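Local coordinates for protein p1 (Rice yellow mottle virus, PDB 6TY0) that suppresses RNA silencing in the host plant and contributes to viral spread, and is represented here by its N-terminal zinc-binding part, at residues L46-V60 with Y72-V86. Sequence-based numbering, arbitrary orientation.
Sequences LRADFNPEKVGWVSV and YTSEQVKYFTNIPPV
Two waters stitch the backbones of Trp57 and Ser59 to Ile83, and a third links Ser59 OG to Val86 O, on the edge of strand 54-60 that faces 83-85. Water 1 donates to Trp57 O and accepts from Ile83 N; water 2 accepts from Ser59 N and donates to Ile83 O. Beside water 3 the direct pairing begins, as Val86 N bonds to Ser59 O at 3.0 Å and opens the parallel strand 86-90. On its other edge, strand 54-60 runs antiparallel to 72-77 in a hairpin, the axes at 156°. Both chains then turn a corner together, at 52-53 and 78-79, and pair again as 49-51 with 79-81 in a second sheet; Asn51 N to Tyr79 O (2.9 Å) and Tyr79 N to Lys54 O span the bend. Asn51 OD1 accepts from Glu53 N, an Asx turn. At the corner the edge of the Phe50 ring meets the face of Phe80, planes at 77°, while helix 15-21 touches Phe50 from outside the pair. Phe50 CG lies anti to its N (chi1 173°), which carries CE1 alongside Tyr79 CB, 3.7 Å away. Ile83 wedges between the sheets: its CG2 reaches both Leu46 CD1 and Val58 CG2, and CG1 meets Ala48 CB at 3.9 Å. On the face that carries Val55, Trp57 and Gln76, Gln76 CG makes a CH-pi contact over the six-membered ring of Trp57, 3.7 Å from its centroid. Asn82 ND2 gives Asp49 OD2 a straight bond of 2.7 Å on the anti lone pair, the carboxylate nearly perpendicular to the amide; Asp49 OD1 is hydrogen-bonded to Thr11 OG1. Apolar side chains and the corner's backbone bonds together join the sheets, while waters serve Trp57 O, Ser59 N, Ile83 N and O, and Val86 O along the loop after Thr81.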
loop_
_atom_site.group_PDB
_atom_site.type_symbol
_atom_site.label_atom_id
_atom_site.label_comp_id
_atom_site.label_asym_id
_atom_site.label_seq_id
_atom_site.Cartn_x
_atom_site.Cartn_y
_atom_site.Cartn_z
ATOM N N LEU A 46 -4.934 15.853 -10.050
ATOM C CA LEU A 46 -3.666 16.193 -10.692
ATOM C C LEU A 46 -3.839 16.405 -12.190
ATOM O O LEU A 46 -4.795 15.883 -12.796
ATOM C CB LEU A 46 -2.672 15.064 -10.549
ATOM C CG LEU A 46 -2.375 14.485 -9.149
ATOM C CD1 LEU A 46 -1.524 13.263 -9.328
ATOM C CD2 LEU A 46 -1.686 15.501 -8.222
ATOM N N ARG A 47 -2.880 17.124 -12.782
ATOM C CA ARG A 47 -2.826 17.354 -14.207
ATOM C C ARG A 47 -1.561 16.732 -14.680
ATOM O O ARG A 47 -0.493 16.983 -14.116
ATOM C CB ARG A 47 -2.776 18.853 -14.530
ATOM C CG ARG A 47 -4.058 19.582 -14.258
ATOM C CD ARG A 47 -4.974 19.515 -15.460
ATOM N NE ARG A 47 -6.296 19.992 -15.094
ATOM C CZ ARG A 47 -7.393 19.850 -15.834
ATOM N NH1 ARG A 47 -7.353 19.249 -17.021
ATOM N NH2 ARG A 47 -8.543 20.321 -15.378
ATOM N N ALA A 48 -1.663 15.917 -15.718
ATOM C CA ALA A 48 -0.505 15.314 -16.326
ATOM C C ALA A 48 -0.667 15.278 -17.834
ATOM O O ALA A 48 -1.745 15.580 -18.367
ATOM C CB ALA A 48 -0.327 13.901 -15.800
ATOM N N ASP A 49 0.386 14.830 -18.509
ATOM C CA ASP A 49 0.430 14.848 -19.972
ATOM C C ASP A 49 -0.167 13.596 -20.586
ATOM O O ASP A 49 0.427 12.523 -20.488
ATOM C CB ASP A 49 1.868 14.941 -20.469
ATOM C CG ASP A 49 2.479 16.328 -20.251
ATOM O OD1 ASP A 49 1.763 17.365 -20.326
ATOM O OD2 ASP A 49 3.694 16.337 -19.980
ATOM N N PHE A 50 -1.300 13.760 -21.264
ATOM C CA PHE A 50 -1.888 12.649 -21.987
ATOM C C PHE A 50 -0.914 12.209 -23.069
ATOM O O PHE A 50 -0.312 13.016 -23.745
ATOM C CB PHE A 50 -3.240 13.007 -22.579
ATOM C CG PHE A 50 -3.794 11.921 -23.463
ATOM C CD1 PHE A 50 -4.422 10.808 -22.907
ATOM C CD2 PHE A 50 -3.672 11.993 -24.850
ATOM C CE1 PHE A 50 -4.899 9.783 -23.691
ATOM C CE2 PHE A 50 -4.172 10.968 -25.645
ATOM C CZ PHE A 50 -4.786 9.866 -25.065
ATOM N N ASN A 51 -0.735 10.921 -23.211
ATOM C CA ASN A 51 0.076 10.403 -24.266
ATOM C C ASN A 51 -0.423 9.028 -24.654
ATOM O O ASN A 51 -0.490 8.149 -23.800
ATOM C CB ASN A 51 1.507 10.289 -23.804
ATOM C CG ASN A 51 2.420 9.833 -24.916
ATOM O OD1 ASN A 51 2.185 8.820 -25.569
ATOM N ND2 ASN A 51 3.469 10.580 -25.136
ATOM N N PRO A 52 -0.751 8.818 -25.946
ATOM C CA PRO A 52 -1.486 7.596 -26.316
ATOM C C PRO A 52 -0.707 6.322 -26.295
ATOM O O PRO A 52 -1.309 5.277 -26.374
ATOM C CB PRO A 52 -1.975 7.874 -27.745
ATOM C CG PRO A 52 -1.146 9.014 -28.227
ATOM C CD PRO A 52 -0.813 9.835 -27.008
ATOM N N GLU A 53 0.610 6.400 -26.206
ATOM C CA GLU A 53 1.485 5.225 -26.233
ATOM C C GLU A 53 2.281 4.955 -24.958
ATOM O O GLU A 53 3.061 4.011 -24.946
ATOM C CB GLU A 53 2.579 5.385 -27.299
ATOM C CG GLU A 53 2.097 5.683 -28.684
ATOM C CD GLU A 53 0.949 4.811 -29.108
ATOM O OE1 GLU A 53 0.939 3.569 -28.843
ATOM O OE2 GLU A 53 0.054 5.415 -29.710
ATOM N N LYS A 54 2.099 5.752 -23.911
ATOM C CA LYS A 54 2.863 5.571 -22.659
ATOM C C LYS A 54 2.014 5.069 -21.486
ATOM O O LYS A 54 0.773 5.140 -21.488
ATOM C CB LYS A 54 3.493 6.896 -22.256
ATOM C CG LYS A 54 4.171 7.606 -23.410
ATOM C CD LYS A 54 5.482 6.946 -23.790
ATOM C CE LYS A 54 6.497 7.141 -22.683
ATOM N NZ LYS A 54 7.859 6.832 -23.165
ATOM N N VAL A 55 2.722 4.558 -20.498
ATOM C CA VAL A 55 2.188 4.215 -19.220
ATOM C C VAL A 55 3.060 4.992 -18.252
ATOM O O VAL A 55 4.277 4.938 -18.370
ATOM C CB VAL A 55 2.354 2.721 -18.963
ATOM C CG1 VAL A 55 1.932 2.357 -17.541
ATOM C CG2 VAL A 55 1.532 1.933 -19.973
ATOM N N GLY A 56 2.451 5.756 -17.350
ATOM C CA GLY A 56 3.215 6.515 -16.333
ATOM C C GLY A 56 3.021 5.952 -14.941
ATOM O O GLY A 56 2.055 5.211 -14.677
ATOM N N TRP A 57 3.946 6.293 -14.049
ATOM C CA TRP A 57 3.797 6.020 -12.628
ATOM C C TRP A 57 3.301 7.257 -11.903
ATOM O O TRP A 57 3.695 8.394 -12.197
ATOM C CB TRP A 57 5.127 5.645 -12.006
ATOM C CG TRP A 57 5.659 4.305 -12.345
ATOM C CD1 TRP A 57 6.686 4.027 -13.223
ATOM C CD2 TRP A 57 5.267 3.042 -11.770
ATOM N NE1 TRP A 57 6.944 2.659 -13.232
ATOM C CE2 TRP A 57 6.095 2.040 -12.347
ATOM C CE3 TRP A 57 4.294 2.660 -10.835
ATOM C CZ2 TRP A 57 5.978 0.686 -12.013
ATOM C CZ3 TRP A 57 4.180 1.301 -10.497
ATOM C CH2 TRP A 57 5.021 0.334 -11.092
ATOM N N VAL A 58 2.355 7.034 -11.014
ATOM C CA VAL A 58 1.991 8.026 -10.031
ATOM C C VAL A 58 2.632 7.521 -8.727
ATOM O O VAL A 58 2.562 6.335 -8.413
ATOM C CB VAL A 58 0.471 8.239 -9.894
ATOM C CG1 VAL A 58 -0.269 7.000 -9.433
ATOM C CG2 VAL A 58 0.201 9.398 -8.949
ATOM N N SER A 59 3.343 8.388 -8.044
ATOM C CA SER A 59 3.934 7.998 -6.754
ATOM C C SER A 59 3.322 8.815 -5.646
ATOM O O SER A 59 3.019 10.019 -5.809
ATOM C CB SER A 59 5.446 8.200 -6.781
ATOM O OG SER A 59 5.747 9.582 -6.729
ATOM N N VAL A 60 3.103 8.173 -4.517
ATOM C CA VAL A 60 2.505 8.864 -3.405
ATOM C C VAL A 60 3.358 8.549 -2.199
ATOM O O VAL A 60 3.516 7.387 -1.838
ATOM C CB VAL A 60 1.044 8.452 -3.194
ATOM C CG1 VAL A 60 0.376 9.283 -2.103
ATOM C CG2 VAL A 60 0.245 8.575 -4.493
ATOM N N TYR A 72 5.762 4.951 1.167
ATOM C CA TYR A 72 5.857 5.229 -0.257
ATOM C C TYR A 72 5.089 4.121 -0.979
ATOM O O TYR A 72 5.273 2.896 -0.711
ATOM C CB TYR A 72 7.345 5.269 -0.706
ATOM C CG TYR A 72 7.535 5.417 -2.198
ATOM C CD1 TYR A 72 7.501 4.297 -3.032
ATOM C CD2 TYR A 72 7.667 6.675 -2.789
ATOM C CE1 TYR A 72 7.629 4.427 -4.397
ATOM C CE2 TYR A 72 7.805 6.817 -4.172
ATOM C CZ TYR A 72 7.794 5.695 -4.965
ATOM O OH TYR A 72 7.897 5.795 -6.351
ATOM N N THR A 73 4.173 4.532 -1.846
ATOM C CA THR A 73 3.553 3.620 -2.813
ATOM C C THR A 73 3.501 4.261 -4.170
ATOM O O THR A 73 3.628 5.495 -4.349
ATOM C CB THR A 73 2.053 3.348 -2.640
ATOM O OG1 THR A 73 1.416 4.305 -1.781
ATOM C CG2 THR A 73 1.845 2.001 -2.295
ATOM N N SER A 74 3.195 3.420 -5.130
ATOM C CA SER A 74 3.038 3.881 -6.469
ATOM C C SER A 74 2.095 2.913 -7.249
ATOM O O SER A 74 1.770 1.782 -6.802
ATOM C CB SER A 74 4.402 3.962 -7.074
ATOM O OG SER A 74 4.887 2.636 -7.133
ATOM N N GLU A 75 1.569 3.446 -8.348
ATOM C CA GLU A 75 0.676 2.734 -9.236
ATOM C C GLU A 75 0.901 3.189 -10.705
ATOM O O GLU A 75 1.198 4.367 -10.995
ATOM C CB GLU A 75 -0.779 2.947 -8.774
ATOM C CG GLU A 75 -1.880 2.276 -9.626
ATOM C CD GLU A 75 -1.793 0.748 -9.653
ATOM O OE1 GLU A 75 -0.817 0.174 -10.164
ATOM O OE2 GLU A 75 -2.711 0.123 -9.122
ATOM N N GLN A 76 0.762 2.248 -11.620
ATOM C CA GLN A 76 0.812 2.543 -13.090
ATOM C C GLN A 76 -0.486 3.108 -13.597
ATOM O O GLN A 76 -1.523 2.695 -13.147
ATOM C CB GLN A 76 1.099 1.289 -13.892
ATOM C CG GLN A 76 2.194 0.455 -13.284
ATOM C CD GLN A 76 2.694 -0.585 -14.246
ATOM O OE1 GLN A 76 2.525 -1.791 -14.021
ATOM N NE2 GLN A 76 3.322 -0.124 -15.329
ATOM N N VAL A 77 -0.401 4.067 -14.513
ATOM C CA VAL A 77 -1.548 4.791 -15.069
ATOM C C VAL A 77 -1.345 4.881 -16.574
ATOM O O VAL A 77 -0.426 5.550 -17.056
ATOM C CB VAL A 77 -1.673 6.228 -14.594
ATOM C CG1 VAL A 77 -2.964 6.831 -15.150
ATOM C CG2 VAL A 77 -1.695 6.324 -13.087
ATOM N N LYS A 78 -2.219 4.198 -17.300
ATOM C CA LYS A 78 -2.157 4.143 -18.749
ATOM C C LYS A 78 -2.435 5.484 -19.351
ATOM O O LYS A 78 -3.361 6.165 -18.948
ATOM C CB LYS A 78 -3.211 3.162 -19.256
ATOM C CG LYS A 78 -2.849 1.734 -18.981
ATOM C CD LYS A 78 -3.889 0.813 -19.569
ATOM C CE LYS A 78 -3.393 -0.613 -19.460
ATOM N NZ LYS A 78 -4.481 -1.564 -19.795
ATOM N N TYR A 79 -1.637 5.832 -20.351
ATOM C CA TYR A 79 -1.802 7.033 -21.193
ATOM C C TYR A 79 -1.583 8.377 -20.567
ATOM O O TYR A 79 -2.033 9.402 -21.112
ATOM C CB TYR A 79 -3.174 7.045 -21.902
ATOM C CG TYR A 79 -3.660 5.672 -22.300
ATOM C CD1 TYR A 79 -2.918 4.825 -23.128
ATOM C CD2 TYR A 79 -4.862 5.200 -21.781
ATOM C CE1 TYR A 79 -3.403 3.539 -23.453
ATOM C CE2 TYR A 79 -5.348 3.963 -22.101
ATOM C CZ TYR A 79 -4.624 3.136 -22.920
ATOM O OH TYR A 79 -5.205 1.905 -23.132
ATOM N N PHE A 80 -0.999 8.399 -19.379
ATOM C CA PHE A 80 -0.640 9.660 -18.766
ATOM C C PHE A 80 0.821 9.530 -18.332
ATOM O O PHE A 80 1.287 8.454 -17.892
ATOM C CB PHE A 80 -1.529 10.032 -17.598
ATOM C CG PHE A 80 -2.828 10.607 -17.999
ATOM C CD1 PHE A 80 -2.919 11.903 -18.397
ATOM C CD2 PHE A 80 -3.961 9.832 -17.997
ATOM C CE1 PHE A 80 -4.128 12.456 -18.763
ATOM C CE2 PHE A 80 -5.182 10.363 -18.376
ATOM C CZ PHE A 80 -5.269 11.677 -18.752
ATOM N N THR A 81 1.530 10.632 -18.480
ATOM C CA THR A 81 2.946 10.622 -18.245
ATOM C C THR A 81 3.368 11.938 -17.549
ATOM O O THR A 81 2.586 12.903 -17.481
ATOM C CB THR A 81 3.639 10.292 -19.594
ATOM O OG1 THR A 81 4.883 9.652 -19.330
ATOM C CG2 THR A 81 3.826 11.534 -20.474
ATOM N N ASN A 82 4.591 11.988 -16.999
ATOM C CA ASN A 82 5.012 13.170 -16.195
ATOM C C ASN A 82 4.013 13.512 -15.116
ATOM O O ASN A 82 3.631 14.673 -14.940
ATOM C CB ASN A 82 5.196 14.413 -17.049
ATOM C CG ASN A 82 6.162 14.187 -18.181
ATOM O OD1 ASN A 82 7.190 13.520 -18.013
ATOM N ND2 ASN A 82 5.816 14.701 -19.370
ATOM N N ILE A 83 3.557 12.489 -14.402
ATOM C CA ILE A 83 2.526 12.703 -13.419
ATOM C C ILE A 83 3.196 13.368 -12.185
ATOM O O ILE A 83 4.167 12.844 -11.660
ATOM C CB ILE A 83 1.851 11.370 -13.042
ATOM C CG1 ILE A 83 1.271 10.673 -14.315
ATOM C CG2 ILE A 83 0.727 11.634 -12.042
ATOM C CD1 ILE A 83 0.751 9.254 -14.081
ATOM N N PRO A 84 2.681 14.505 -11.727
ATOM C CA PRO A 84 3.361 15.117 -10.578
ATOM C C PRO A 84 3.411 14.139 -9.357
ATOM O O PRO A 84 2.419 13.477 -9.059
ATOM C CB PRO A 84 2.517 16.351 -10.250
ATOM C CG PRO A 84 1.675 16.613 -11.481
ATOM C CD PRO A 84 1.491 15.274 -12.148
ATOM N N PRO A 85 4.576 14.034 -8.698
ATOM C CA PRO A 85 4.717 13.297 -7.429
ATOM C C PRO A 85 3.765 13.857 -6.394
ATOM O O PRO A 85 3.567 15.046 -6.341
ATOM C CB PRO A 85 6.155 13.602 -6.995
ATOM C CG PRO A 85 6.832 14.200 -8.189
ATOM C CD PRO A 85 5.765 14.864 -8.992
ATOM N N VAL A 86 3.100 13.012 -5.619
ATOM C CA VAL A 86 2.199 13.476 -4.557
ATOM C C VAL A 86 2.920 13.275 -3.238
ATOM O O VAL A 86 3.469 12.200 -2.983
ATOM C CB VAL A 86 0.896 12.669 -4.523
ATOM C CG1 VAL A 86 -0.038 13.177 -3.404
ATOM C CG2 VAL A 86 0.231 12.721 -5.896
HETATM O O HOH W 1 4.396 10.039 -14.586
HETATM O O HOH W 2 3.689 10.884 -9.543
HETATM O O HOH W 3 5.707 10.823 -4.268
#